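Local coordinates for aminopeptidase-like protein (Chaetomium thermophilum, PDB 5JM6), which probably acts as a zinc-dependent M18 aminopeptidase, and assembles into a dodecamer linked to the Cvt pathway of selective autophagy, at the interface of chains A and B. Sequence-based numbering; all coordinates share one arbitrary frame. Chains: chain A/B, Aminopeptidase-like protein.

The interface of chains A and B. Residues chain A 199-201, 229, 260-261, 264; chain B 294-295.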
loop_
_atom_site.group_PDB
_atom_site.type_symbol
_atom_site.label_atom_id
_atom_site.label_comp_id
_atom_site.label_asym_id
_atom_site.label_seq_id
_atom_site.Cartn_x
_atom_site.Cartn_y
_atom_site.Cartn_z
ATOM N N TRP A 199 49.124 -15.595 6.518
ATOM C CA TRP A 199 47.988 -16.462 6.821
ATOM C C TRP A 199 46.762 -15.597 7.103
ATOM O O TRP A 199 46.906 -14.415 7.418
ATOM C CB TRP A 199 48.302 -17.378 8.009
ATOM C CG TRP A 199 48.245 -16.697 9.339
ATOM C CD1 TRP A 199 47.135 -16.482 10.105
ATOM C CD2 TRP A 199 49.347 -16.155 10.073
ATOM N NE1 TRP A 199 47.477 -15.831 11.264
ATOM C CE2 TRP A 199 48.831 -15.620 11.270
ATOM C CE3 TRP A 199 50.722 -16.067 9.833
ATOM C CZ2 TRP A 199 49.638 -15.006 12.223
ATOM C CZ3 TRP A 199 51.523 -15.458 10.781
ATOM C CH2 TRP A 199 50.979 -14.934 11.962
ATOM N N PRO A 200 45.551 -16.164 6.959
ATOM C CA PRO A 200 44.356 -15.339 7.193
ATOM C C PRO A 200 44.222 -14.879 8.645
ATOM O O PRO A 200 44.156 -15.716 9.546
ATOM C CB PRO A 200 43.202 -16.283 6.825
ATOM C CG PRO A 200 43.826 -17.381 6.016
ATOM C CD PRO A 200 45.210 -17.533 6.538
ATOM N N VAL A 201 44.168 -13.569 8.867
ATOM C CA VAL A 201 43.946 -13.043 10.211
ATOM C C VAL A 201 42.522 -12.577 10.502
ATOM O O VAL A 201 42.154 -12.397 11.661
ATOM C CB VAL A 201 44.888 -11.862 10.500
ATOM C CG1 VAL A 201 46.334 -12.320 10.469
ATOM C CG2 VAL A 201 44.655 -10.740 9.502
ATOM N N ILE A 229 39.112 -10.971 14.359
ATOM C CA ILE A 229 40.535 -11.310 14.288
ATOM C C ILE A 229 41.105 -12.275 15.342
ATOM O O ILE A 229 42.279 -12.640 15.264
ATOM C CB ILE A 229 41.369 -10.023 14.318
ATOM C CG1 ILE A 229 41.249 -9.334 15.676
ATOM C CG2 ILE A 229 40.918 -9.091 13.204
ATOM C CD1 ILE A 229 41.939 -7.990 15.738
ATOM N N LYS A 260 47.905 -7.031 19.306
ATOM C CA LYS A 260 48.416 -8.235 18.688
ATOM C C LYS A 260 48.775 -8.049 17.222
ATOM O O LYS A 260 49.642 -8.747 16.697
ATOM C CB LYS A 260 47.393 -9.348 18.839
ATOM C CG LYS A 260 47.897 -10.412 19.752
ATOM C CD LYS A 260 46.908 -11.506 19.998
ATOM C CE LYS A 260 47.206 -12.102 21.353
ATOM N NZ LYS A 260 46.559 -13.421 21.508
ATOM N N LEU A 261 48.099 -7.115 16.563
ATOM C CA LEU A 261 48.429 -6.781 15.187
ATOM C C LEU A 261 49.728 -5.987 15.150
ATOM O O LEU A 261 50.581 -6.221 14.296
ATOM C CB LEU A 261 47.295 -5.992 14.532
ATOM C CG LEU A 261 47.487 -5.582 13.069
ATOM C CD1 LEU A 261 47.656 -6.802 12.176
ATOM C CD2 LEU A 261 46.319 -4.729 12.601
ATOM N N LEU A 264 52.609 -8.230 15.671
ATOM C CA LEU A 264 52.766 -9.056 14.485
ATOM C C LEU A 264 53.458 -8.250 13.393
ATOM O O LEU A 264 54.384 -8.735 12.750
ATOM C CB LEU A 264 51.412 -9.581 14.002
ATOM C CG LEU A 264 51.463 -10.840 13.134
ATOM C CD1 LEU A 264 52.095 -11.985 13.908
ATOM C CD2 LEU A 264 50.074 -11.225 12.648
ATOM N N GLY B 294 43.091 -16.288 12.189
ATOM C CA GLY B 294 43.047 -15.387 13.327
ATOM C C GLY B 294 44.458 -14.974 13.691
ATOM O O GLY B 294 45.416 -15.632 13.284
ATOM N N LEU B 295 44.598 -13.893 14.452
ATOM C CA LEU B 295 45.924 -13.355 14.743
ATOM C C LEU B 295 46.825 -14.385 15.428
ATOM O O LEU B 295 48.009 -14.476 15.111
ATOM C CB LEU B 295 45.822 -12.082 15.592
ATOM C CG LEU B 295 45.371 -10.811 14.861
ATOM C CD1 LEU B 295 45.108 -9.681 15.846
ATOM C CD2 LEU B 295 46.400 -10.381 13.821
#
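B:Leu295 pushes its isobutyl side chain into a hydrophobic socket on A:Val201, A:Ile229 and helix 259-268 of chain A, and the backbone around it is hydrogen-bonded on either side. This is one patch of a two-fold symmetric interface between subunits of the M18-family dodecamer, and it has a twin with the chains exchanged.

The packed part is the leucine tip. With CG anti to the carbonyl carbon and beside the backbone N (chi1 -75°), the two methyls of B:Leu295 divide the socket. CD1 goes to A:Ile229, whose side chain lies alongside and points the same way; the methyl CD1 of A:Ile229 sits 3.6 Å from CD1 of B:Leu295. The same leucine methyl also meets CB of A:Lys260 at 3.8 Å. CD2 turns to A:Val201 and the helix, 3.9 Å from CG1 of A:Val201 and equally 3.9 Å from CD2 of A:Leu264, with CD1 of A:Leu261 a little farther off.

Backbone bonds hold the base of the leucine and probably help set how far it inserts. The amide N of B:Leu295 reaches the carbonyl O of A:Ile229 at 2.8 Å, nearly straight at the hydrogen (172°), while N of B:Gly294 donates to O of A:Pro200 at 2.9 Å. From A:Trp199 the indole N-H donates to the carbonyl of B:Gly294, in the peptide whose N-H, that of B:Leu295, bonds to A:Ile229: NE1 is 2.9 Å from O of B:Gly294, which lies close to the ring plane but receives the donor tilted 34° from its own carbonyl plane. A phenylalanine in place of A:Trp199 would probably leave that glycine carbonyl without its indole donor and the segment freer to twist.

The looser margin is at A:Lys260. CB makes the contact, and beyond CG the chain runs extended, away from the leucine. On the indole side the touch is also thin: the ring meets chain B by its edge, through the N-H and through CZ2, which lies 3.4 Å from O of B:Leu295.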